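Sgbp-b (PDB 7K44) probably binds xyloglucan at the cell surface of the gut bacterium Bacteroides uniformis, as a surface glycan-binding protein of a xyloglucan utilization locus. Local coordinates at residues 290-295 against 374-379; 223-228 against 256-261; 314-319 against 332-337; 300-305 against 359-364. All blocks are in the same frame, centred on the assembly; numbering follows the deposited sequence. Where two conformers were deposited one is given.

Contact 1: residues 290-295 against 374-379; sequences FVAVEY and EMYFDN. With CA (calcium ion), chain B.
In the calcium-bearing sheet of a beta-sandwich, F290 faces Y376 and V291 faces M375 where the antiparallel strands 283-291 and 371-384 run side by side. F290 and Y376 form a hydrogen-bonded pair: F290 N donates to Y376 O at 2.9 Å, and Y376 N returns the bond to F290 O. V291 and M375 are the following non-hydrogen-bonded pair, after which A292 N donates to E374 O at 2.8 Å, and water 1 joins V293 O to E374 N.

On one face of the sheet the F290 and Y376 side chains lie alongside each other, CD1 to CD1 at 3.8 Å, with ring planes 74° apart. The small A292 methyl fits at the edge of both rings, and A292 CB lies 3.4 Å from E374 CD. The extended E374 chain passes along this methyl and meets Y376 OH, which donates to E374 OE2 at 2.6 Å on its anti lone pair; this bond takes up OE2 and helps to hold the phenol in place. V293 CG2 packs against the same carboxylate, near OE1. The opposite face belongs to M375, whose flexible thioether suits the mixed company of ring and branched chain there. Its bend at chi3 (53°) turns CE to V291 CG2, while M375 SD makes an oblique Met-aromatic contact, 3.9 Å from Y295 CE1. Towards the other sheet, M375 also meets M362.

Further along strand 371-384 is the calcium site, completed by N213, D215, D241 and K243. D378 grips the ion with both OD1 and OD2, each at 2.5 Å, and water 2, bound to the calcium at 2.4 Å, donates to N379 OD1.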
# COMPACT_ATOMS: atom_id res chain seq x y z
N PHE A 290 -5.67 -13.31 4.56
CA PHE A 290 -6.94 -12.68 4.92
C PHE A 290 -7.33 -13.19 6.30
O PHE A 290 -7.61 -14.38 6.47
CB PHE A 290 -8.01 -13.03 3.88
CG PHE A 290 -9.33 -12.31 4.07
CD1 PHE A 290 -10.19 -12.67 5.11
CD2 PHE A 290 -9.71 -11.30 3.20
CE1 PHE A 290 -11.42 -12.01 5.28
CE2 PHE A 290 -10.94 -10.65 3.36
CZ PHE A 290 -11.78 -11.00 4.41
N VAL A 291 -7.32 -12.30 7.29
CA VAL A 291 -7.73 -12.64 8.65
C VAL A 291 -9.19 -12.21 8.79
O VAL A 291 -9.48 -11.01 8.81
CB VAL A 291 -6.84 -11.97 9.70
CG1 VAL A 291 -7.37 -12.25 11.11
CG2 VAL A 291 -5.40 -12.45 9.56
N ALA A 292 -10.10 -13.18 8.86
CA ALA A 292 -11.51 -12.84 8.91
C ALA A 292 -11.98 -12.49 10.32
O ALA A 292 -12.96 -11.76 10.48
CB ALA A 292 -12.35 -13.99 8.36
N VAL A 293 -11.31 -13.01 11.34
CA VAL A 293 -11.73 -12.84 12.72
C VAL A 293 -10.51 -12.43 13.54
O VAL A 293 -9.51 -13.14 13.56
CB VAL A 293 -12.37 -14.11 13.30
CG1 VAL A 293 -12.69 -13.92 14.77
CG2 VAL A 293 -13.64 -14.46 12.52
N GLU A 294 -10.60 -11.28 14.20
CA GLU A 294 -9.52 -10.83 15.06
C GLU A 294 -9.36 -11.78 16.23
O GLU A 294 -10.35 -12.31 16.76
CB GLU A 294 -9.84 -9.42 15.57
CG GLU A 294 -8.71 -8.76 16.33
CD GLU A 294 -9.04 -7.33 16.69
OE1 GLU A 294 -10.22 -6.95 16.56
OE2 GLU A 294 -8.13 -6.59 17.11
N TYR A 295 -8.12 -12.03 16.63
CA TYR A 295 -7.83 -12.84 17.80
C TYR A 295 -6.80 -12.14 18.68
O TYR A 295 -5.96 -11.38 18.20
CB TYR A 295 -7.35 -14.27 17.45
CG TYR A 295 -6.12 -14.35 16.55
CD1 TYR A 295 -6.25 -14.30 15.17
CD2 TYR A 295 -4.85 -14.50 17.09
CE1 TYR A 295 -5.13 -14.39 14.35
CE2 TYR A 295 -3.73 -14.57 16.28
CZ TYR A 295 -3.88 -14.52 14.91
OH TYR A 295 -2.77 -14.61 14.10
N GLU A 374 -10.13 -17.77 11.91
CA GLU A 374 -10.55 -17.93 10.53
C GLU A 374 -9.63 -17.09 9.65
O GLU A 374 -9.72 -15.85 9.68
CB GLU A 374 -12.02 -17.52 10.35
CG GLU A 374 -12.51 -17.67 8.91
CD GLU A 374 -13.88 -17.05 8.68
OE1 GLU A 374 -14.53 -16.64 9.66
OE2 GLU A 374 -14.30 -16.95 7.50
N MET A 375 -8.77 -17.75 8.89
CA MET A 375 -7.74 -17.07 8.11
C MET A 375 -7.54 -17.82 6.81
O MET A 375 -7.76 -19.03 6.74
CB MET A 375 -6.42 -17.02 8.88
CG MET A 375 -6.53 -16.46 10.29
SD MET A 375 -5.04 -16.82 11.24
CE MET A 375 -3.85 -16.16 10.09
N TYR A 376 -7.07 -17.10 5.79
CA TYR A 376 -6.89 -17.64 4.45
C TYR A 376 -5.53 -17.20 3.91
O TYR A 376 -5.07 -16.09 4.18
CB TYR A 376 -8.00 -17.13 3.50
CG TYR A 376 -9.39 -17.38 4.02
CD1 TYR A 376 -9.98 -16.51 4.93
CD2 TYR A 376 -10.09 -18.50 3.63
CE1 TYR A 376 -11.25 -16.77 5.44
CE2 TYR A 376 -11.36 -18.76 4.12
CZ TYR A 376 -11.93 -17.89 5.03
OH TYR A 376 -13.19 -18.17 5.51
N PHE A 377 -4.93 -18.08 3.11
CA PHE A 377 -3.57 -17.90 2.61
C PHE A 377 -3.50 -18.24 1.13
O PHE A 377 -4.13 -19.21 0.68
CB PHE A 377 -2.62 -18.87 3.34
CG PHE A 377 -2.50 -18.63 4.81
CD1 PHE A 377 -3.38 -19.22 5.70
CD2 PHE A 377 -1.49 -17.81 5.31
CE1 PHE A 377 -3.26 -18.98 7.06
CE2 PHE A 377 -1.37 -17.57 6.66
CZ PHE A 377 -2.26 -18.16 7.54
N ASP A 378 -2.70 -17.50 0.38
CA ASP A 378 -2.52 -17.77 -1.05
C ASP A 378 -1.27 -17.07 -1.55
O ASP A 378 -0.70 -16.19 -0.89
CB ASP A 378 -3.75 -17.27 -1.84
CG ASP A 378 -3.97 -18.01 -3.17
OD1 ASP A 378 -3.16 -18.85 -3.63
OD2 ASP A 378 -5.01 -17.69 -3.79
N ASN A 379 -0.86 -17.47 -2.75
CA ASN A 379 0.13 -16.74 -3.55
C ASN A 379 1.45 -16.53 -2.82
O ASN A 379 1.91 -15.40 -2.64
CB ASN A 379 -0.45 -15.42 -4.06
CG ASN A 379 -1.39 -15.62 -5.22
OD1 ASN A 379 -1.32 -16.63 -5.92
ND2 ASN A 379 -2.26 -14.64 -5.47
CA CA B . -4.76 -19.44 -5.52
O HOH W 1 -8.55 -15.52 12.76
O HOH W 2 -3.37 -18.03 -6.88

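Contact 2: residues 223-228 against 256-261; sequences GGQAVP and YWWGQL
G224 meets Q260 through a pair of hydrogen bonds as the chain makes a type II turn from G223 to A226: Q260 N donates to G224 O at 3.0 Å, and G224 N donates to Q260 OE1 at 2.8 Å. The second bond uses a side chain in place of a backbone carbonyl. Q260 is bent at chi2 (85°), which curls its amide back to the turn, and the G224 N-H comes from above the plane of that amide, 40° out of it. Both glycines suit their places, since a beta carbon on G223 would run into Q260 O and one on G224 into W258 O. Without a beta carbon, G223 CA can come within 3.1 Å of Q260 O.

The turn carries the chain out of strand 219-222, in one sheet of the beta-sandwich, into strand 226-230 of the other, so Q260 ties down the crossing at the sandwich edge. Q225, at the third position of the turn, lies over W258. Q225 CG sits above the indole face, 3.5 Å from W258 CE2, and a bend at chi2 lays the amide flat against the ring, the planes 10° apart. The broad indole, which also touches I247 and M362, suits this position between the sheets. With an alanine at W258, Q225 would probably lose the surface it rests on and be left to turn, and a gap would open beside I247 and M362. W258 CE3 also leaves little room for a side chain on G259. At the start of strand 226-230, A226 CB reaches L261 CD2 at 3.5 Å, and both side chains touch F220.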
# COMPACT_ATOMS: atom_id res chain seq x y z
N GLY A 223 -2.73 -31.17 6.63
CA GLY A 223 -2.76 -30.21 7.71
C GLY A 223 -4.04 -30.19 8.51
O GLY A 223 -5.14 -30.27 7.96
N GLY A 224 -3.89 -30.08 9.83
CA GLY A 224 -5.06 -29.92 10.68
C GLY A 224 -5.71 -28.57 10.49
O GLY A 224 -5.05 -27.56 10.24
N GLN A 225 -7.04 -28.55 10.59
CA GLN A 225 -7.86 -27.34 10.51
C GLN A 225 -7.84 -26.68 9.14
O GLN A 225 -8.25 -25.52 9.02
CB GLN A 225 -7.50 -26.32 11.60
CG GLN A 225 -7.30 -26.90 12.99
CD GLN A 225 -8.57 -27.49 13.55
OE1 GLN A 225 -9.66 -26.94 13.39
NE2 GLN A 225 -8.43 -28.63 14.21
N ALA A 226 -7.40 -27.38 8.10
CA ALA A 226 -7.12 -26.80 6.78
C ALA A 226 -8.13 -27.27 5.74
O ALA A 226 -8.33 -28.48 5.57
CB ALA A 226 -5.71 -27.17 6.31
N VAL A 227 -8.72 -26.32 5.02
CA VAL A 227 -9.71 -26.61 3.98
C VAL A 227 -9.52 -25.64 2.82
O VAL A 227 -9.30 -24.44 3.06
CB VAL A 227 -11.15 -26.52 4.53
CG1 VAL A 227 -12.17 -26.90 3.46
CG2 VAL A 227 -11.34 -27.41 5.76
N PRO A 228 -9.60 -26.10 1.57
CA PRO A 228 -9.53 -25.17 0.44
C PRO A 228 -10.82 -24.39 0.29
O PRO A 228 -11.92 -24.89 0.59
CB PRO A 228 -9.33 -26.09 -0.77
CG PRO A 228 -10.00 -27.38 -0.33
CD PRO A 228 -9.68 -27.50 1.13
N TYR A 256 -0.48 -26.98 21.79
CA TYR A 256 0.83 -27.03 21.17
C TYR A 256 0.83 -27.75 19.83
O TYR A 256 1.90 -27.95 19.25
CB TYR A 256 1.84 -27.65 22.13
CG TYR A 256 2.01 -26.89 23.43
CD1 TYR A 256 1.21 -27.16 24.53
CD2 TYR A 256 2.98 -25.89 23.55
CE1 TYR A 256 1.38 -26.47 25.72
CE2 TYR A 256 3.15 -25.20 24.74
CZ TYR A 256 2.35 -25.49 25.82
OH TYR A 256 2.53 -24.80 27.00
N TRP A 257 -0.34 -28.11 19.31
CA TRP A 257 -0.42 -28.79 18.02
C TRP A 257 -1.86 -28.68 17.55
O TRP A 257 -2.74 -29.33 18.11
CB TRP A 257 -0.00 -30.25 18.13
CG TRP A 257 -0.08 -30.96 16.81
CD1 TRP A 257 -1.05 -31.84 16.41
CD2 TRP A 257 0.82 -30.81 15.71
NE1 TRP A 257 -0.79 -32.26 15.12
CE2 TRP A 257 0.35 -31.64 14.67
CE3 TRP A 257 1.98 -30.07 15.50
CZ2 TRP A 257 1.00 -31.75 13.44
CZ3 TRP A 257 2.63 -30.18 14.28
CH2 TRP A 257 2.14 -31.01 13.27
N TRP A 258 -2.09 -27.86 16.53
CA TRP A 258 -3.46 -27.52 16.15
C TRP A 258 -3.66 -27.44 14.64
O TRP A 258 -4.18 -28.37 14.02
CB TRP A 258 -3.93 -26.24 16.87
CG TRP A 258 -5.38 -25.94 16.63
CD1 TRP A 258 -6.45 -26.64 17.11
CD2 TRP A 258 -5.91 -24.88 15.83
NE1 TRP A 258 -7.62 -26.08 16.66
CE2 TRP A 258 -7.32 -24.99 15.89
CE3 TRP A 258 -5.35 -23.85 15.08
CZ2 TRP A 258 -8.17 -24.11 15.21
CZ3 TRP A 258 -6.20 -22.97 14.41
CH2 TRP A 258 -7.59 -23.11 14.49
N GLY A 259 -3.26 -26.32 14.03
CA GLY A 259 -3.50 -26.09 12.61
C GLY A 259 -2.20 -26.12 11.82
O GLY A 259 -1.17 -25.65 12.30
N GLN A 260 -2.25 -26.69 10.62
CA GLN A 260 -1.08 -26.69 9.75
C GLN A 260 -1.50 -26.56 8.30
O GLN A 260 -2.55 -27.08 7.90
CB GLN A 260 -0.25 -27.98 9.85
CG GLN A 260 0.20 -28.36 11.25
CD GLN A 260 -0.86 -29.15 12.00
OE1 GLN A 260 -1.57 -29.98 11.42
NE2 GLN A 260 -0.99 -28.90 13.29
N LEU A 261 -0.66 -25.91 7.51
CA LEU A 261 -0.67 -26.01 6.06
C LEU A 261 0.69 -26.58 5.69
O LEU A 261 1.71 -25.88 5.76
CB LEU A 261 -0.87 -24.65 5.39
CG LEU A 261 -2.18 -23.93 5.64
CD1 LEU A 261 -2.18 -22.59 4.88
CD2 LEU A 261 -3.36 -24.79 5.22

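Contact 3: residues 314-319 against 332-337; sequences TNYRPV and MQCSIP
Y316, V319 and M332 carry most of this contact, each in a different way. Y316 crosses to the strand with its whole ring: CG stands anti to the backbone N (chi1 -179°), which sends the phenol across I336 and up to C334. I336 CD1 sits squarely over one face, 4.1 Å from the centroid of the Y316 ring, and C334 CB lies 3.5 Å from Y316 OH. The hydroxyl keeps its polar company in this buried place through water 3, 2.8 Å from Y316 OH, which donates to S335 O.

V319 turns its side chain away and offers backbone instead, V319 O lying 3.4 Å from C334 SG and V319 C 3.8 Å from M332 SD. M332, long and pliant, bends at chi3 (-81°) and places CE against P318, 3.9 Å from P318 CB. An alanine in place of M332 would probably open a gap beneath P318 and leave the V319 backbone without the sulfur it rests on.

Strand 313-316, with a G1 bulge of N315 and Y316 opposite F301, borders 300-305 in one sheet of the sandwich. Strand 331-337 pairs with 283-291 in the other, and P318 bridges the two, touching F301 and C289.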
# COMPACT_ATOMS: atom_id res chain seq x y z
N THR A 314 9.54 -18.45 14.19
CA THR A 314 8.49 -18.73 15.15
C THR A 314 7.83 -17.45 15.65
O THR A 314 8.30 -16.33 15.41
CB THR A 314 9.01 -19.54 16.34
OG1 THR A 314 9.96 -18.75 17.07
CG2 THR A 314 9.66 -20.85 15.90
N ASN A 315 6.71 -17.64 16.34
CA ASN A 315 6.01 -16.58 17.06
C ASN A 315 5.47 -15.50 16.12
O ASN A 315 5.43 -14.32 16.46
CB ASN A 315 6.87 -15.96 18.16
CG ASN A 315 7.11 -16.92 19.30
OD1 ASN A 315 6.22 -17.66 19.71
ND2 ASN A 315 8.33 -16.92 19.81
N TYR A 316 5.01 -15.92 14.94
CA TYR A 316 4.59 -14.96 13.93
C TYR A 316 3.10 -14.67 13.98
O TYR A 316 2.27 -15.58 14.11
CB TYR A 316 4.97 -15.48 12.54
CG TYR A 316 4.59 -14.51 11.46
CD1 TYR A 316 5.23 -13.28 11.35
CD2 TYR A 316 3.59 -14.81 10.53
CE1 TYR A 316 4.89 -12.39 10.36
CE2 TYR A 316 3.24 -13.92 9.54
CZ TYR A 316 3.90 -12.71 9.46
OH TYR A 316 3.57 -11.80 8.47
N ARG A 317 2.75 -13.39 13.87
CA ARG A 317 1.38 -12.94 13.72
C ARG A 317 1.28 -12.27 12.35
O ARG A 317 2.03 -11.32 12.08
CB ARG A 317 1.01 -11.93 14.81
CG ARG A 317 0.85 -12.53 16.21
CD ARG A 317 0.35 -11.48 17.21
NE ARG A 317 -1.02 -11.06 16.93
CZ ARG A 317 -2.10 -11.55 17.54
NH1 ARG A 317 -3.30 -11.11 17.22
NH2 ARG A 317 -1.96 -12.49 18.47
N PRO A 318 0.40 -12.73 11.46
CA PRO A 318 0.28 -12.11 10.14
C PRO A 318 -0.08 -10.64 10.27
O PRO A 318 -1.09 -10.28 10.88
CB PRO A 318 -0.84 -12.90 9.47
CG PRO A 318 -0.78 -14.25 10.14
CD PRO A 318 -0.44 -13.94 11.58
N VAL A 319 0.78 -9.80 9.72
CA VAL A 319 0.60 -8.35 9.74
C VAL A 319 0.91 -7.84 8.34
O VAL A 319 1.73 -8.42 7.61
CB VAL A 319 1.52 -7.65 10.78
CG1 VAL A 319 0.99 -7.86 12.19
CG2 VAL A 319 2.97 -8.11 10.65
N MET A 332 -4.11 -8.97 3.00
CA MET A 332 -2.85 -8.30 3.29
C MET A 332 -1.70 -9.00 2.58
O MET A 332 -1.71 -10.22 2.38
CB MET A 332 -2.48 -8.46 4.77
CG MET A 332 -3.51 -8.08 5.79
SD MET A 332 -2.74 -8.32 7.40
CE MET A 332 -2.92 -10.09 7.67
N GLN A 333 -0.65 -8.24 2.28
CA GLN A 333 0.62 -8.82 1.89
C GLN A 333 1.51 -8.95 3.12
O GLN A 333 1.71 -7.99 3.86
CB GLN A 333 1.32 -7.95 0.85
CG GLN A 333 2.74 -8.38 0.57
CD GLN A 333 3.39 -7.55 -0.50
OE1 GLN A 333 3.13 -7.72 -1.69
NE2 GLN A 333 4.24 -6.62 -0.08
N CYS A 334 2.07 -10.14 3.31
CA CYS A 334 2.92 -10.47 4.45
C CYS A 334 4.26 -10.94 3.92
O CYS A 334 4.30 -11.83 3.06
CB CYS A 334 2.28 -11.61 5.23
SG CYS A 334 0.62 -11.21 5.93
N SER A 335 5.35 -10.38 4.43
CA SER A 335 6.69 -10.77 4.01
C SER A 335 7.51 -11.25 5.20
O SER A 335 7.45 -10.66 6.29
CB SER A 335 7.44 -9.62 3.31
OG SER A 335 6.73 -9.14 2.18
N ILE A 336 8.29 -12.30 4.98
CA ILE A 336 9.24 -12.81 5.97
C ILE A 336 10.61 -12.91 5.31
O ILE A 336 10.73 -13.52 4.24
CB ILE A 336 8.80 -14.19 6.50
CG1 ILE A 336 7.45 -14.05 7.22
CG2 ILE A 336 9.87 -14.79 7.41
CD1 ILE A 336 7.05 -15.27 7.96
N PRO A 337 11.66 -12.33 5.89
CA PRO A 337 12.97 -12.40 5.23
C PRO A 337 13.40 -13.85 5.06
O PRO A 337 13.31 -14.65 6.00
CB PRO A 337 13.89 -11.65 6.21
CG PRO A 337 12.96 -10.74 6.98
CD PRO A 337 11.70 -11.56 7.14
O HOH W 3 5.53 -9.91 7.96

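Contact 4: residues 300-305 against 359-364; sequences VFRIYL and ALQMTN
R302 holds CG between its backbone N and carbonyl carbon (chi1 81°), Q361 has CG anti to its carbonyl carbon (chi1 -53°), and both chains then run out extended, side by side. The guanidinium thus turns its NE/NH2 edge to the amide oxygen and reaches it from above the amide plane: R302 NE and NH2 donate to the same Q361 OE1, at 3.0 and 2.9 Å. Both come from one side of that plane, which is turned 69° from the guanidinium. The arginine charge is met by E309, in a salt bridge to NH2, while Q361 NE2 is held by Q262 OE1, which probably fixes the rotation of the amide. Next to them, Y304 CE1 lies over the guanidinium face. A359 CB lies over one face of the Y304 ring, 3.6 Å from Y304 CZ, a space that the small methyl suits.

The other face of the sheet is apolar. M362 CB lies over the F301 ring, its SD makes an oblique Met-aromatic contact, and M362 CE comes 3.7 Å from F301 CE1. I303 CD1 packs on L360 CD2 at 4.0 Å. Hydrogen-bonded pairs V300-T363, R302-Q361 and Y304-A359 alternate with the non-hydrogen-bonded pairs F301-M362 and I303-L360, and water 4 links V300 O with T363 OG1.

This is a regular antiparallel pairing within a five-stranded sheet of a beta-sandwich, the F301 and L360 face packing on strand 371-384 of the opposite sheet.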
# COMPACT_ATOMS: atom_id res chain seq x y z
N VAL A 300 0.10 -18.23 17.63
CA VAL A 300 1.29 -17.89 16.87
C VAL A 300 1.48 -18.88 15.74
O VAL A 300 1.07 -20.04 15.84
CB VAL A 300 2.56 -17.85 17.75
CG1 VAL A 300 2.55 -16.62 18.67
CG2 VAL A 300 2.70 -19.13 18.58
N PHE A 301 2.12 -18.42 14.67
CA PHE A 301 2.53 -19.29 13.57
C PHE A 301 4.03 -19.51 13.61
O PHE A 301 4.80 -18.61 13.95
CB PHE A 301 2.22 -18.66 12.22
CG PHE A 301 0.81 -18.80 11.79
CD1 PHE A 301 -0.13 -17.87 12.18
CD2 PHE A 301 0.42 -19.89 11.02
CE1 PHE A 301 -1.46 -18.00 11.79
CE2 PHE A 301 -0.90 -20.01 10.63
CZ PHE A 301 -1.83 -19.08 11.02
N ARG A 302 4.43 -20.69 13.20
CA ARG A 302 5.80 -20.89 12.75
C ARG A 302 5.78 -21.27 11.28
O ARG A 302 4.79 -21.80 10.76
CB ARG A 302 6.55 -21.91 13.59
CG ARG A 302 6.27 -23.33 13.22
CD ARG A 302 7.32 -24.21 13.88
NE ARG A 302 6.91 -25.61 13.86
CZ ARG A 302 7.74 -26.64 13.86
NH1 ARG A 302 9.06 -26.44 13.87
NH2 ARG A 302 7.26 -27.87 13.85
N ILE A 303 6.88 -20.95 10.61
CA ILE A 303 7.07 -21.22 9.20
C ILE A 303 8.42 -21.89 9.03
O ILE A 303 9.40 -21.49 9.66
CB ILE A 303 7.00 -19.91 8.39
CG1 ILE A 303 5.65 -19.21 8.64
CG2 ILE A 303 7.27 -20.17 6.91
CD1 ILE A 303 5.28 -18.16 7.65
N TYR A 304 8.47 -22.94 8.22
CA TYR A 304 9.76 -23.55 7.91
C TYR A 304 9.71 -24.14 6.50
O TYR A 304 8.64 -24.54 6.01
CB TYR A 304 10.22 -24.56 8.99
CG TYR A 304 9.34 -25.76 9.16
CD1 TYR A 304 8.26 -25.74 10.04
CD2 TYR A 304 9.60 -26.92 8.46
CE1 TYR A 304 7.44 -26.88 10.19
CE2 TYR A 304 8.79 -28.05 8.59
CZ TYR A 304 7.72 -28.01 9.46
OH TYR A 304 6.93 -29.13 9.58
N LEU A 305 10.87 -24.16 5.84
CA LEU A 305 10.98 -24.53 4.44
C LEU A 305 11.89 -25.74 4.29
O LEU A 305 12.92 -25.86 4.96
CB LEU A 305 11.55 -23.38 3.61
CG LEU A 305 10.86 -22.04 3.80
CD1 LEU A 305 11.49 -20.99 2.89
CD2 LEU A 305 9.39 -22.18 3.46
N ALA A 359 5.93 -25.01 4.96
CA ALA A 359 5.08 -25.35 6.09
C ALA A 359 4.74 -24.13 6.95
O ALA A 359 5.62 -23.32 7.28
CB ALA A 359 5.71 -26.43 6.97
N LEU A 360 3.47 -24.05 7.36
CA LEU A 360 2.98 -23.07 8.33
C LEU A 360 2.22 -23.83 9.41
O LEU A 360 1.39 -24.69 9.08
CB LEU A 360 2.03 -22.05 7.70
CG LEU A 360 2.55 -21.16 6.57
CD1 LEU A 360 2.36 -21.85 5.23
CD2 LEU A 360 1.78 -19.85 6.59
N GLN A 361 2.49 -23.54 10.68
CA GLN A 361 1.80 -24.22 11.77
C GLN A 361 1.37 -23.23 12.83
O GLN A 361 2.17 -22.41 13.28
CB GLN A 361 2.68 -25.29 12.40
CG GLN A 361 3.24 -26.26 11.41
CD GLN A 361 4.05 -27.36 12.06
OE1 GLN A 361 4.47 -27.24 13.21
NE2 GLN A 361 4.26 -28.46 11.33
N MET A 362 0.10 -23.32 13.23
CA MET A 362 -0.48 -22.43 14.23
C MET A 362 -0.69 -23.19 15.54
O MET A 362 -1.21 -24.31 15.53
CB MET A 362 -1.80 -21.85 13.75
CG MET A 362 -2.31 -20.74 14.66
SD MET A 362 -3.86 -20.04 14.05
CE MET A 362 -3.75 -18.36 14.63
N THR A 363 -0.26 -22.58 16.64
CA THR A 363 -0.41 -23.12 17.99
C THR A 363 -0.85 -21.99 18.91
O THR A 363 -0.87 -20.82 18.52
CB THR A 363 0.90 -23.74 18.50
OG1 THR A 363 1.93 -22.74 18.53
CG2 THR A 363 1.35 -24.92 17.62
N ASN A 364 -1.21 -22.34 20.15
CA ASN A 364 -1.53 -21.34 21.18
C ASN A 364 -0.84 -21.75 22.47
O ASN A 364 -1.49 -22.28 23.39
CB ASN A 364 -3.04 -21.17 21.36
CG ASN A 364 -3.38 -20.13 22.42
OD1 ASN A 364 -2.56 -19.29 22.76
ND2 ASN A 364 -4.59 -20.22 22.95
O HOH W 4 3.26 -22.11 16.21

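How the contacts relate
Within the xyloglucan-binding domain, contact 2 comes first, closing the loop from 223-228 to 256-261 before the others open. The remaining three are nested: contact 1 opens at 290-295 and closes last, at 374-379; contact 4 (300-305 with 359-364) lies inside it, and contact 3 (314-319 with 332-337) inside contact 4. None cross. Contact 4 builds one sheet, extended by backbone bonds to contact 2 on one side and to contact 3 on the other. Contact 1 belongs to the opposite sheet, and F377 meets F301, L360 and L261 across the sandwich. Contact 3 joins both sheets at their edge, where P318 also packs on Y295 and M375.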